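Local coordinates for ethylbenzene dehydrogenase beta-subunit (Aromatoleum aromaticum, PDB 2IVF), which is the iron-sulfur subunit of a multi-subunit dehydrogenase, carrying one fe3-s4 cluster and three further iron/sulfur clusters, and probably relays electrons along them, at residues V312-M320 with E327-K335; V251-L260 with P268-M276. All coordinates share one frame; numbering follows the deposited sequence.

In the fold
Contact 2 comes first in the chain and contact 1 follows it, their centres 14 Å apart on the same side of the subunit. Contact 2 joins helix 246-253 and strand 258-259 to strand 270-273, at one margin of a four-stranded mixed sheet that also contains 19-24 and 235-239. Contact 1 is the crossing of helices 306-321 and 327-333 further out, beside the alpha-subunit. The two meet directly: E327 forms a salt bridge with K253 and probably a hydrogen bond with W254, while L313 and L332 rest on V273 of the sheet. The helices thus pack against V256, V273 and P274 and also reach the alpha-subunit.

Contact 1: V312-M320 with E327-K335; sequences VLHTERENM and ELMDLLISK. With PO4 (phosphate ion), chain P.
R317, whose CB lies 4.1 Å from M329 SD, extends its guanidinium beyond the crossing of a near-perpendicular helix pair, two consecutive helices joined by a short loop, with phosphate O4 over one face of the group. The H314 ring meets the same phosphate at its edge. R317 NH1 donates to phosphate O2 at 3.0 Å along a bent path; a bond from H314 ND1 to O2 is modelled too short for its length to be trusted. R321 also binds this ion, which probably came from the crystallisation liquor. The rest of the R317 head belongs to the subunit interface: NH2 forms a salt bridge with D293 of the alpha-subunit, and NE is hydrogen-bonded to R272 O of that chain.

The short segments of the helices cross at 97° with 8.8 Å between their axes. M329 is a knob in a hole formed by L313, E316, R317 and M320. Bends at chi2 (-74°) and chi3 (131°) turn its thioether along helix 306-321, with CE 3.5 Å from L313 O. On one flank L328 CD2 touches V312 CG1 and E316 CG, each at 3.8 Å, and L313 CD2 crosses L332 CD1 at 3.6 Å. The E316 carboxylate turns from this apolar seam: OE1 accepts from N319 ND2 and also bonds S326 OG. On the other flank M320, which packs on Y273 of the alpha-subunit as M329 and L332 do, is pressed tightly against M329, with CG just 3.4 Å from M329 CB, and its CE meets I333 CD1 tip to tip.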
ATOM      1  N   VAL B 312       5.571 -10.164  30.552  1.00 22.58           N
ATOM      2  CA  VAL B 312       4.519  -9.254  31.031  1.00 22.13           C
ATOM      3  C   VAL B 312       3.438  -9.182  29.938  1.00 21.89           C
ATOM      4  O   VAL B 312       2.250  -9.264  30.235  1.00 21.60           O
ATOM      5  CB  VAL B 312       5.101  -7.877  31.336  1.00 20.88           C
ATOM      6  CG1 VAL B 312       3.977  -6.804  31.633  1.00 19.86           C
ATOM      7  CG2 VAL B 312       6.076  -7.960  32.496  1.00 20.84           C
ATOM      8  N   LEU B 313       3.838  -8.991  28.686  1.00 22.05           N
ATOM      9  CA  LEU B 313       2.875  -8.908  27.600  1.00 22.15           C
ATOM     10  C   LEU B 313       2.030 -10.172  27.541  1.00 22.22           C
ATOM     11  O   LEU B 313       0.815 -10.099  27.389  1.00 22.83           O
ATOM     12  CB  LEU B 313       3.542  -8.702  26.260  1.00 22.77           C
ATOM     13  CG  LEU B 313       4.211  -7.329  26.053  1.00 21.92           C
ATOM     14  CD1 LEU B 313       5.062  -7.314  24.831  1.00 24.03           C
ATOM     15  CD2 LEU B 313       3.136  -6.230  25.970  1.00 22.97           C
ATOM     16  N   HIS B 314       2.676 -11.319  27.651  1.00 21.95           N
ATOM     17  CA  HIS B 314       1.939 -12.571  27.563  1.00 23.19           C
ATOM     18  C   HIS B 314       1.061 -12.746  28.764  1.00 21.90           C
ATOM     19  O   HIS B 314      -0.069 -13.188  28.618  1.00 22.84           O
ATOM     20  CB  HIS B 314       2.886 -13.725  27.306  1.00 24.11           C
ATOM     21  CG  HIS B 314       3.439 -13.723  25.913  1.00 28.77           C
ATOM     22  ND1 HIS B 314       2.659 -14.002  24.799  1.00 36.24           N
ATOM     23  CD2 HIS B 314       4.664 -13.400  25.436  1.00 31.97           C
ATOM     24  CE1 HIS B 314       3.396 -13.892  23.709  1.00 35.08           C
ATOM     25  NE2 HIS B 314       4.614 -13.514  24.065  1.00 35.27           N
ATOM     26  N   THR B 315       1.537 -12.357  29.960  1.00 21.79           N
ATOM     27  CA  THR B 315       0.745 -12.529  31.159  1.00 21.14           C
ATOM     28  C   THR B 315      -0.501 -11.643  31.073  1.00 20.56           C
ATOM     29  O   THR B 315      -1.637 -12.077  31.341  1.00 20.18           O
ATOM     30  CB  THR B 315       1.554 -12.192  32.406  1.00 20.39           C
ATOM     31  OG1 THR B 315       2.603 -13.145  32.480  1.00 23.09           O
ATOM     32  CG2 THR B 315       0.737 -12.326  33.678  1.00 22.24           C
ATOM     33  N   GLU B 316      -0.284 -10.404  30.690  1.00 21.20           N
ATOM     34  CA  GLU B 316      -1.366  -9.421  30.694  1.00 22.05           C
ATOM     35  C   GLU B 316      -2.384  -9.785  29.642  1.00 23.21           C
ATOM     36  O   GLU B 316      -3.596  -9.642  29.852  1.00 23.71           O
ATOM     37  CB  GLU B 316      -0.814  -8.032  30.484  1.00 22.96           C
ATOM     38  CG  GLU B 316      -0.103  -7.481  31.738  1.00 21.94           C
ATOM     39  CD  GLU B 316      -0.922  -7.618  33.005  1.00 24.29           C
ATOM     40  OE1 GLU B 316      -2.126  -7.359  32.975  1.00 25.25           O
ATOM     41  OE2 GLU B 316      -0.357  -7.987  34.055  1.00 23.72           O
ATOM     42  N   ARG B 317      -1.904 -10.255  28.510  1.00 22.92           N
ATOM     43  CA  ARG B 317      -2.790 -10.720  27.480  1.00 24.11           C
ATOM     44  C   ARG B 317      -3.645 -11.879  27.993  1.00 23.88           C
ATOM     45  O   ARG B 317      -4.842 -11.915  27.773  1.00 22.87           O
ATOM     46  CB  ARG B 317      -1.965 -11.130  26.292  1.00 24.66           C
ATOM     47  CG  ARG B 317      -2.767 -11.634  25.176  1.00 26.55           C
ATOM     48  CD  ARG B 317      -1.893 -11.863  23.959  1.00 26.77           C
ATOM     49  NE  ARG B 317      -2.700 -12.450  22.908  1.00 27.76           N
ATOM     50  CZ  ARG B 317      -2.251 -13.313  22.016  1.00 29.86           C
ATOM     51  NH1 ARG B 317      -1.012 -13.800  22.084  1.00 26.70           N
ATOM     52  NH2 ARG B 317      -3.081 -13.728  21.079  1.00 23.30           N
ATOM     53  N   GLU B 318      -3.043 -12.803  28.729  1.00 24.17           N
ATOM     54  CA  GLU B 318      -3.799 -13.855  29.380  1.00 24.78           C
ATOM     55  C   GLU B 318      -4.800 -13.339  30.416  1.00 23.90           C
ATOM     56  O   GLU B 318      -5.911 -13.856  30.504  1.00 24.37           O
ATOM     57  CB  GLU B 318      -2.877 -14.887  30.028  1.00 24.55           C
ATOM     58  CG  GLU B 318      -3.629 -15.951  30.791  1.00 27.96           C
ATOM     59  CD  GLU B 318      -4.631 -16.743  29.970  1.00 35.43           C
ATOM     60  OE1 GLU B 318      -4.439 -16.899  28.741  1.00 37.88           O
ATOM     61  OE2 GLU B 318      -5.612 -17.238  30.588  1.00 38.64           O
ATOM     62  N   ASN B 319      -4.424 -12.325  31.182  1.00 23.72           N
ATOM     63  CA  ASN B 319      -5.372 -11.705  32.119  1.00 24.69           C
ATOM     64  C   ASN B 319      -6.620 -11.219  31.374  1.00 25.37           C
ATOM     65  O   ASN B 319      -7.739 -11.397  31.849  1.00 25.83           O
ATOM     66  CB  ASN B 319      -4.714 -10.544  32.853  1.00 24.14           C
ATOM     67  CG  ASN B 319      -3.688 -10.998  33.868  1.00 22.95           C
ATOM     68  OD1 ASN B 319      -3.754 -12.111  34.414  1.00 22.26           O
ATOM     69  ND2 ASN B 319      -2.747 -10.119  34.161  1.00 26.87           N
ATOM     70  N   MET B 320      -6.416 -10.595  30.215  1.00 26.48           N
ATOM     71  CA  MET B 320      -7.537 -10.114  29.386  1.00 28.25           C
ATOM     72  C   MET B 320      -8.411 -11.225  28.921  1.00 29.50           C
ATOM     73  O   MET B 320      -9.634 -11.184  29.062  1.00 28.97           O
ATOM     74  CB  MET B 320      -7.026  -9.412  28.140  1.00 29.12           C
ATOM     75  CG  MET B 320      -6.510  -8.126  28.454  1.00 31.67           C
ATOM     76  SD  MET B 320      -7.849  -6.974  28.747  1.00 37.24           S
ATOM     77  CE  MET B 320      -8.322  -6.536  27.083  1.00 35.41           C
ATOM     78  N   GLU B 327      -4.911  -3.304  32.709  1.00 22.25           N
ATOM     79  CA  GLU B 327      -4.595  -1.927  32.318  1.00 22.65           C
ATOM     80  C   GLU B 327      -3.651  -1.879  31.160  1.00 21.50           C
ATOM     81  O   GLU B 327      -3.764  -1.006  30.277  1.00 20.50           O
ATOM     82  CB  GLU B 327      -4.004  -1.141  33.477  1.00 22.96           C
ATOM     83  CG  GLU B 327      -3.595   0.266  33.074  1.00 24.55           C
ATOM     84  CD  GLU B 327      -2.839   1.021  34.156  1.00 27.01           C
ATOM     85  OE1 GLU B 327      -2.003   0.421  34.841  1.00 30.96           O
ATOM     86  OE2 GLU B 327      -3.097   2.242  34.297  1.00 32.68           O
ATOM     87  N   LEU B 328      -2.718  -2.832  31.116  1.00 20.64           N
ATOM     88  CA  LEU B 328      -1.689  -2.797  30.113  1.00 20.25           C
ATOM     89  C   LEU B 328      -2.305  -3.035  28.776  1.00 20.78           C
ATOM     90  O   LEU B 328      -2.041  -2.304  27.831  1.00 20.98           O
ATOM     91  CB  LEU B 328      -0.582  -3.840  30.348  1.00 20.61           C
ATOM     92  CG  LEU B 328       0.488  -3.845  29.246  1.00 21.48           C
ATOM     93  CD1 LEU B 328       1.215  -2.464  29.097  1.00 17.99           C
ATOM     94  CD2 LEU B 328       1.492  -4.936  29.488  1.00 18.41           C
ATOM     95  N   MET B 329      -3.129  -4.065  28.672  1.00 21.93           N
ATOM     96  CA  MET B 329      -3.800  -4.316  27.423  1.00 22.25           C
ATOM     97  C   MET B 329      -4.743  -3.185  27.043  1.00 22.76           C
ATOM     98  O   MET B 329      -4.870  -2.896  25.887  1.00 23.10           O
ATOM     99  CB  MET B 329      -4.472  -5.665  27.422  1.00 23.00           C
ATOM    100  CG  MET B 329      -3.433  -6.781  27.601  1.00 24.37           C
ATOM    101  SD  MET B 329      -2.454  -7.025  26.095  1.00 26.70           S
ATOM    102  CE  MET B 329      -0.759  -7.021  26.712  1.00 26.43           C
ATOM    103  N   ASP B 330      -5.372  -2.555  28.017  1.00 23.01           N
ATOM    104  CA  ASP B 330      -6.251  -1.426  27.737  1.00 23.11           C
ATOM    105  C   ASP B 330      -5.453  -0.296  27.093  1.00 23.20           C
ATOM    106  O   ASP B 330      -5.891   0.332  26.117  1.00 23.11           O
ATOM    107  CB  ASP B 330      -6.863  -0.915  29.036  1.00 23.74           C
ATOM    108  CG  ASP B 330      -7.970  -1.807  29.597  1.00 27.40           C
ATOM    109  OD1 ASP B 330      -8.531  -2.661  28.903  1.00 29.24           O
ATOM    110  OD2 ASP B 330      -8.339  -1.593  30.771  1.00 33.14           O
ATOM    111  N   LEU B 331      -4.259  -0.048  27.642  1.00 22.91           N
ATOM    112  CA  LEU B 331      -3.339   0.988  27.165  1.00 22.68           C
ATOM    113  C   LEU B 331      -2.842   0.670  25.773  1.00 22.74           C
ATOM    114  O   LEU B 331      -2.753   1.551  24.924  1.00 23.37           O
ATOM    115  CB  LEU B 331      -2.152   1.144  28.112  1.00 22.91           C
ATOM    116  CG  LEU B 331      -2.459   1.725  29.475  1.00 24.02           C
ATOM    117  CD1 LEU B 331      -1.225   1.620  30.369  1.00 25.06           C
ATOM    118  CD2 LEU B 331      -2.933   3.173  29.308  1.00 26.03           C
ATOM    119  N   LEU B 332      -2.517  -0.601  25.521  1.00 21.00           N
ATOM    120  CA  LEU B 332      -1.889  -0.929  24.299  1.00 21.52           C
ATOM    121  C   LEU B 332      -2.936  -1.015  23.184  1.00 21.91           C
ATOM    122  O   LEU B 332      -2.629  -0.772  22.048  1.00 22.32           O
ATOM    123  CB  LEU B 332      -1.110  -2.244  24.400  1.00 21.18           C
ATOM    124  CG  LEU B 332       0.138  -2.252  25.263  1.00 22.07           C
ATOM    125  CD1 LEU B 332       0.714  -3.708  25.328  1.00 24.01           C
ATOM    126  CD2 LEU B 332       1.225  -1.228  24.836  1.00 23.13           C
ATOM    127  N   ILE B 333      -4.164  -1.363  23.529  1.00 21.98           N
ATOM    128  CA  ILE B 333      -5.250  -1.389  22.581  1.00 22.94           C
ATOM    129  C   ILE B 333      -5.702   0.045  22.308  1.00 23.97           C
ATOM    130  O   ILE B 333      -5.881   0.400  21.152  1.00 23.98           O
ATOM    131  CB  ILE B 333      -6.434  -2.214  23.134  1.00 22.53           C
ATOM    132  CG1 ILE B 333      -6.080  -3.691  23.071  1.00 23.35           C
ATOM    133  CG2 ILE B 333      -7.768  -1.875  22.431  1.00 21.69           C
ATOM    134  CD1 ILE B 333      -6.926  -4.577  23.884  1.00 21.58           C
ATOM    135  N   SER B 334      -5.958   0.792  23.375  1.00 23.57           N
ATOM    136  CA  SER B 334      -6.492   2.179  23.329  1.00 25.21           C
ATOM    137  C   SER B 334      -7.751   2.327  22.537  1.00 24.92           C
ATOM    138  O   SER B 334      -7.732   2.772  21.398  1.00 25.65           O
ATOM    139  CB  SER B 334      -5.477   3.178  22.789  1.00 25.01           C
ATOM    140  OG  SER B 334      -4.350   3.123  23.606  1.00 32.08           O
ATOM    141  N   LYS B 335      -8.850   1.968  23.141  1.00 24.51           N
ATOM    142  CA  LYS B 335     -10.104   1.933  22.417  1.00 24.90           C
ATOM    143  C   LYS B 335     -10.516   3.304  21.872  1.00 24.04           C
ATOM    144  O   LYS B 335     -11.110   3.387  20.777  1.00 22.15           O
ATOM    145  CB  LYS B 335     -11.171   1.242  23.251  1.00 25.27           C
ATOM    146  CG  LYS B 335     -11.571   1.907  24.420  1.00 27.10           C
ATOM    147  CD  LYS B 335     -12.583   1.057  25.207  1.00 27.63           C
ATOM    148  CE  LYS B 335     -13.203   1.964  26.250  1.00 27.57           C
ATOM    149  NZ  LYS B 335     -14.302   1.432  27.123  1.00 25.67           N
TER
HETATM  150  P   PO4 P1354      -0.442 -15.342  25.599  1.00 47.87           P
HETATM  151  O1  PO4 P1354      -1.084 -14.603  26.770  1.00 47.02           O
HETATM  152  O2  PO4 P1354       0.254 -14.300  24.713  1.00 44.04           O
HETATM  153  O3  PO4 P1354       0.570 -16.368  26.089  1.00 47.03           O
HETATM  154  O4  PO4 P1354      -1.529 -16.041  24.809  1.00 48.56           O

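Contact 2: V251-L260 with P268-M276; sequences VKKWKVALPL and PNIYYVPPM
Backbone hydrogen bonds between L258 and Y272 hold the two segments together. The two residues make an antiparallel hydrogen-bonded pair: L258 N donates to Y272 O at 2.7 Å, nearly straight at 172°, and Y272 N returns to L258 O, also at 2.7 Å. Where the strands part beyond P259, one water replaces the direct bond, accepting from L260 N at 2.8 Å and donating to I270 O at 2.7 Å. Weaker CA-H...O contacts extend the seam the other way, with V273 CA 3.4 Å from V256 O.

The aromatic contacts lie on the two sides of the strand pair. V251 of helix 246-253 sets CG1 over the centre of the Y271 ring, a CH-pi contact of 3.7 Å to the centroid and 12° off the normal. With chi1 at 175°, CG1 is anti to the backbone N and CG2 anti to the carbonyl carbon, which presents both methyls to the ring; CG2 packs on its margin, nearest CG. Y272 has L258 O at its ring edge and L260 CB against CE1; its hydroxyl bonds A148 O, and its ring meets that of F302.

Of the apolar pairs, A257 CB meets Y271 CB at 3.6 Å, and P259 CB touches P268 CG. P268, about 6 Å from a cluster, also packs on N152 and Y196, which line an iron/sulfur cluster pocket. Strands 258-259 and 270-273 form a beta hairpin that Y271 ties by backbone bonds to strand 19-24, with 258-259 outermost within this chain, in an iron-sulfur subunit with a 4Fe-4S dicluster (ferredoxin-type) domain.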
ATOM      1  N   VAL B 251       6.261   3.352  29.769  1.00 22.96           N
ATOM      2  CA  VAL B 251       7.742   3.479  29.923  1.00 23.52           C
ATOM      3  C   VAL B 251       8.121   3.351  31.383  1.00 23.88           C
ATOM      4  O   VAL B 251       9.056   2.609  31.737  1.00 23.01           O
ATOM      5  CB  VAL B 251       8.264   4.835  29.347  1.00 24.25           C
ATOM      6  CG1 VAL B 251       9.797   5.076  29.603  1.00 23.94           C
ATOM      7  CG2 VAL B 251       7.984   4.970  27.858  1.00 21.74           C
ATOM      8  N   LYS B 252       7.372   4.053  32.238  1.00 24.31           N
ATOM      9  CA  LYS B 252       7.748   4.185  33.633  1.00 25.66           C
ATOM     10  C   LYS B 252       7.028   3.249  34.578  1.00 25.25           C
ATOM     11  O   LYS B 252       7.624   2.800  35.541  1.00 26.07           O
ATOM     12  CB  LYS B 252       7.544   5.620  34.124  1.00 26.93           C
ATOM     13  CG  LYS B 252       8.326   6.688  33.388  1.00 30.77           C
ATOM     14  CD  LYS B 252       9.819   6.450  33.381  1.00 33.69           C
ATOM     15  CE  LYS B 252      10.409   6.603  34.731  1.00 34.63           C
ATOM     16  NZ  LYS B 252      11.900   6.644  34.572  1.00 35.69           N
ATOM     17  N   LYS B 253       5.748   2.981  34.356  1.00 26.12           N
ATOM     18  CA  LYS B 253       4.949   2.193  35.298  1.00 25.41           C
ATOM     19  C   LYS B 253       5.048   0.696  34.944  1.00 25.42           C
ATOM     20  O   LYS B 253       5.598  -0.094  35.704  1.00 24.70           O
ATOM     21  CB  LYS B 253       3.500   2.689  35.301  1.00 25.64           C
ATOM     22  CG  LYS B 253       2.461   1.927  36.209  1.00 25.87           C
ATOM     23  CD  LYS B 253       1.040   2.546  35.977  1.00 26.19           C
ATOM     24  CE  LYS B 253      -0.050   1.891  36.762  1.00 28.47           C
ATOM     25  NZ  LYS B 253      -1.401   2.462  36.412  1.00 29.22           N
ATOM     26  N   TRP B 254       4.537   0.326  33.789  1.00 24.13           N
ATOM     27  CA  TRP B 254       4.608  -1.048  33.317  1.00 24.27           C
ATOM     28  C   TRP B 254       5.994  -1.413  32.828  1.00 24.41           C
ATOM     29  O   TRP B 254       6.351  -2.596  32.792  1.00 22.46           O
ATOM     30  CB  TRP B 254       3.590  -1.268  32.192  1.00 23.71           C
ATOM     31  CG  TRP B 254       2.242  -1.385  32.735  1.00 22.66           C
ATOM     32  CD1 TRP B 254       1.344  -0.379  32.900  1.00 23.33           C
ATOM     33  CD2 TRP B 254       1.611  -2.578  33.237  1.00 23.29           C
ATOM     34  NE1 TRP B 254       0.204  -0.864  33.481  1.00 24.32           N
ATOM     35  CE2 TRP B 254       0.344  -2.214  33.700  1.00 20.48           C
ATOM     36  CE3 TRP B 254       2.010  -3.917  33.351  1.00 24.97           C
ATOM     37  CZ2 TRP B 254      -0.561  -3.150  34.258  1.00 22.81           C
ATOM     38  CZ3 TRP B 254       1.110  -4.846  33.877  1.00 22.96           C
ATOM     39  CH2 TRP B 254      -0.150  -4.458  34.346  1.00 24.07           C
ATOM     40  N   LYS B 255       6.728  -0.407  32.371  1.00 24.80           N
ATOM     41  CA  LYS B 255       8.089  -0.541  31.841  1.00 24.81           C
ATOM     42  C   LYS B 255       8.153  -1.568  30.715  1.00 24.27           C
ATOM     43  O   LYS B 255       9.022  -2.423  30.703  1.00 24.22           O
ATOM     44  CB  LYS B 255       9.082  -0.903  32.944  1.00 25.83           C
ATOM     45  CG  LYS B 255       8.914  -0.071  34.206  1.00 27.17           C
ATOM     46  CD  LYS B 255      10.006  -0.281  35.252  1.00 29.24           C
ATOM     47  CE  LYS B 255       9.773   0.627  36.493  1.00 34.20           C
ATOM     48  NZ  LYS B 255       8.572   0.314  37.435  1.00 37.75           N
ATOM     49  N   VAL B 256       7.242  -1.456  29.767  1.00 23.30           N
ATOM     50  CA  VAL B 256       7.183  -2.405  28.626  1.00 22.46           C
ATOM     51  C   VAL B 256       7.668  -1.767  27.341  1.00 22.71           C
ATOM     52  O   VAL B 256       7.750  -2.416  26.315  1.00 24.14           O
ATOM     53  CB  VAL B 256       5.739  -2.954  28.406  1.00 23.93           C
ATOM     54  CG1 VAL B 256       5.379  -3.908  29.550  1.00 21.51           C
ATOM     55  CG2 VAL B 256       4.739  -1.808  28.265  1.00 21.00           C
ATOM     56  N   ALA B 257       7.980  -0.469  27.411  1.00 23.13           N
ATOM     57  CA  ALA B 257       8.420   0.284  26.265  1.00 22.61           C
ATOM     58  C   ALA B 257       9.915   0.597  26.528  1.00 21.48           C
ATOM     59  O   ALA B 257      10.263   1.226  27.536  1.00 21.80           O
ATOM     60  CB  ALA B 257       7.573   1.539  26.085  1.00 21.09           C
ATOM     61  N   LEU B 258      10.778   0.057  25.679  1.00 21.65           N
ATOM     62  CA  LEU B 258      12.214   0.063  25.866  1.00 21.85           C
ATOM     63  C   LEU B 258      12.957   0.899  24.838  1.00 21.08           C
ATOM     64  O   LEU B 258      12.590   0.963  23.682  1.00 22.05           O
ATOM     65  CB  LEU B 258      12.759  -1.369  25.790  1.00 21.63           C
ATOM     66  CG  LEU B 258      12.119  -2.376  26.724  1.00 21.88           C
ATOM     67  CD1 LEU B 258      12.598  -3.780  26.385  1.00 23.62           C
ATOM     68  CD2 LEU B 258      12.334  -2.020  28.225  1.00 23.46           C
ATOM     69  N   PRO B 259      14.075   1.502  25.263  1.00 22.96           N
ATOM     70  CA  PRO B 259      14.854   2.322  24.387  1.00 22.70           C
ATOM     71  C   PRO B 259      15.596   1.552  23.340  1.00 23.00           C
ATOM     72  O   PRO B 259      16.033   0.408  23.562  1.00 24.54           O
ATOM     73  CB  PRO B 259      15.872   2.988  25.329  1.00 22.51           C
ATOM     74  CG  PRO B 259      16.036   2.065  26.418  1.00 23.76           C
ATOM     75  CD  PRO B 259      14.654   1.444  26.612  1.00 22.50           C
ATOM     76  N   LEU B 260      15.754   2.180  22.189  1.00 24.29           N
ATOM     77  CA  LEU B 260      16.537   1.571  21.133  1.00 23.58           C
ATOM     78  C   LEU B 260      18.039   1.865  21.348  1.00 23.78           C
ATOM     79  O   LEU B 260      18.478   3.025  21.430  1.00 22.48           O
ATOM     80  CB  LEU B 260      16.013   2.009  19.745  1.00 23.77           C
ATOM     81  CG  LEU B 260      16.835   1.597  18.502  1.00 22.93           C
ATOM     82  CD1 LEU B 260      16.759   0.103  18.269  1.00 25.81           C
ATOM     83  CD2 LEU B 260      16.352   2.385  17.233  1.00 23.04           C
ATOM     84  N   PRO B 268      18.067   7.868  24.873  1.00 23.99           N
ATOM     85  CA  PRO B 268      17.049   8.154  23.895  1.00 23.76           C
ATOM     86  C   PRO B 268      15.660   8.206  24.502  1.00 23.71           C
ATOM     87  O   PRO B 268      15.409   7.531  25.500  1.00 24.13           O
ATOM     88  CB  PRO B 268      17.120   6.950  22.967  1.00 23.94           C
ATOM     89  CG  PRO B 268      17.638   5.899  23.854  1.00 23.37           C
ATOM     90  CD  PRO B 268      18.629   6.533  24.672  1.00 24.17           C
ATOM     91  N   ASN B 269      14.773   8.980  23.876  1.00 22.63           N
ATOM     92  CA  ASN B 269      13.441   9.180  24.393  1.00 23.22           C
ATOM     93  C   ASN B 269      12.350   8.797  23.416  1.00 23.55           C
ATOM     94  O   ASN B 269      11.264   9.345  23.410  1.00 23.43           O
ATOM     95  CB  ASN B 269      13.299  10.602  24.902  1.00 23.22           C
ATOM     96  CG  ASN B 269      14.173  10.862  26.069  1.00 22.54           C
ATOM     97  OD1 ASN B 269      15.077  11.736  26.043  1.00 30.16           O
ATOM     98  ND2 ASN B 269      13.954  10.111  27.124  1.00 22.00           N
ATOM     99  N   ILE B 270      12.654   7.807  22.595  1.00 23.96           N
ATOM    100  CA  ILE B 270      11.632   6.975  22.007  1.00 24.38           C
ATOM    101  C   ILE B 270      11.729   5.572  22.623  1.00 24.62           C
ATOM    102  O   ILE B 270      12.829   5.068  22.851  1.00 24.77           O
ATOM    103  CB  ILE B 270      11.800   6.917  20.509  1.00 24.47           C
ATOM    104  CG1 ILE B 270      11.600   8.357  19.949  1.00 25.32           C
ATOM    105  CG2 ILE B 270      10.770   5.929  19.893  1.00 23.28           C
ATOM    106  CD1 ILE B 270      11.869   8.445  18.424  1.00 23.86           C
ATOM    107  N   TYR B 271      10.572   4.958  22.888  1.00 23.89           N
ATOM    108  CA  TYR B 271      10.527   3.678  23.576  1.00 23.61           C
ATOM    109  C   TYR B 271       9.646   2.732  22.803  1.00 23.64           C
ATOM    110  O   TYR B 271       8.588   3.108  22.322  1.00 23.05           O
ATOM    111  CB  TYR B 271      10.061   3.845  25.013  1.00 24.06           C
ATOM    112  CG  TYR B 271      10.901   4.825  25.786  1.00 22.42           C
ATOM    113  CD1 TYR B 271      10.687   6.200  25.676  1.00 23.05           C
ATOM    114  CD2 TYR B 271      11.911   4.384  26.641  1.00 24.41           C
ATOM    115  CE1 TYR B 271      11.492   7.105  26.383  1.00 22.77           C
ATOM    116  CE2 TYR B 271      12.707   5.264  27.323  1.00 25.04           C
ATOM    117  CZ  TYR B 271      12.489   6.612  27.214  1.00 25.06           C
ATOM    118  OH  TYR B 271      13.314   7.402  27.951  1.00 25.52           O
ATOM    119  N   TYR B 272      10.090   1.496  22.731  1.00 23.80           N
ATOM    120  CA  TYR B 272       9.496   0.504  21.866  1.00 22.39           C
ATOM    121  C   TYR B 272       8.957  -0.663  22.685  1.00 23.04           C
ATOM    122  O   TYR B 272       9.618  -1.147  23.592  1.00 21.86           O
ATOM    123  CB  TYR B 272      10.551  -0.039  20.911  1.00 23.67           C
ATOM    124  CG  TYR B 272      11.000   0.966  19.901  1.00 22.87           C
ATOM    125  CD1 TYR B 272      12.040   1.855  20.201  1.00 24.50           C
ATOM    126  CD2 TYR B 272      10.446   0.999  18.629  1.00 23.20           C
ATOM    127  CE1 TYR B 272      12.464   2.765  19.264  1.00 23.95           C
ATOM    128  CE2 TYR B 272      10.831   1.928  17.703  1.00 24.49           C
ATOM    129  CZ  TYR B 272      11.839   2.802  18.016  1.00 22.95           C
ATOM    130  OH  TYR B 272      12.268   3.707  17.087  1.00 24.40           O
ATOM    131  N   VAL B 273       7.712  -1.036  22.419  1.00 22.54           N
ATOM    132  CA  VAL B 273       7.143  -2.307  22.931  1.00 22.58           C
ATOM    133  C   VAL B 273       7.638  -3.395  21.980  1.00 22.35           C
ATOM    134  O   VAL B 273       7.325  -3.386  20.767  1.00 22.54           O
ATOM    135  CB  VAL B 273       5.606  -2.317  22.989  1.00 22.19           C
ATOM    136  CG1 VAL B 273       5.118  -3.597  23.666  1.00 22.79           C
ATOM    137  CG2 VAL B 273       5.077  -1.058  23.745  1.00 24.06           C
ATOM    138  N   PRO B 274       8.435  -4.335  22.511  1.00 22.91           N
ATOM    139  CA  PRO B 274       9.035  -5.299  21.611  1.00 23.17           C
ATOM    140  C   PRO B 274       7.985  -6.289  21.101  1.00 23.40           C
ATOM    141  O   PRO B 274       6.964  -6.549  21.778  1.00 23.16           O
ATOM    142  CB  PRO B 274      10.092  -5.983  22.493  1.00 23.75           C
ATOM    143  CG  PRO B 274       9.574  -5.913  23.865  1.00 25.01           C
ATOM    144  CD  PRO B 274       8.865  -4.562  23.913  1.00 22.93           C
ATOM    145  N   PRO B 275       8.271  -6.893  19.938  1.00 25.22           N
ATOM    146  CA  PRO B 275       7.357  -7.791  19.314  1.00 24.85           C
ATOM    147  C   PRO B 275       7.347  -9.151  19.954  1.00 24.79           C
ATOM    148  O   PRO B 275       8.406  -9.743  20.192  1.00 25.05           O
ATOM    149  CB  PRO B 275       7.879  -7.879  17.874  1.00 25.37           C
ATOM    150  CG  PRO B 275       9.317  -7.721  17.976  1.00 26.11           C
ATOM    151  CD  PRO B 275       9.527  -6.769  19.171  1.00 25.62           C
ATOM    152  N   MET B 276       6.156  -9.653  20.192  1.00 23.77           N
ATOM    153  CA  MET B 276       5.940 -11.019  20.698  1.00 25.50           C
ATOM    154  C   MET B 276       6.323 -12.048  19.631  1.00 25.54           C
ATOM    155  O   MET B 276       6.977 -13.052  19.942  1.00 26.81           O
ATOM    156  CB  MET B 276       4.477 -11.193  21.111  1.00 24.75           C
ATOM    157  CG  MET B 276       4.061 -10.341  22.315  1.00 27.85           C
ATOM    158  SD  MET B 276       2.295 -10.442  22.650  1.00 31.48           S
ATOM    159  CE  MET B 276       1.575  -9.567  21.248  1.00 27.11           C
TER
HETATM  160  O   HOH W   1      14.980   4.751  21.237  1.00 18.25           O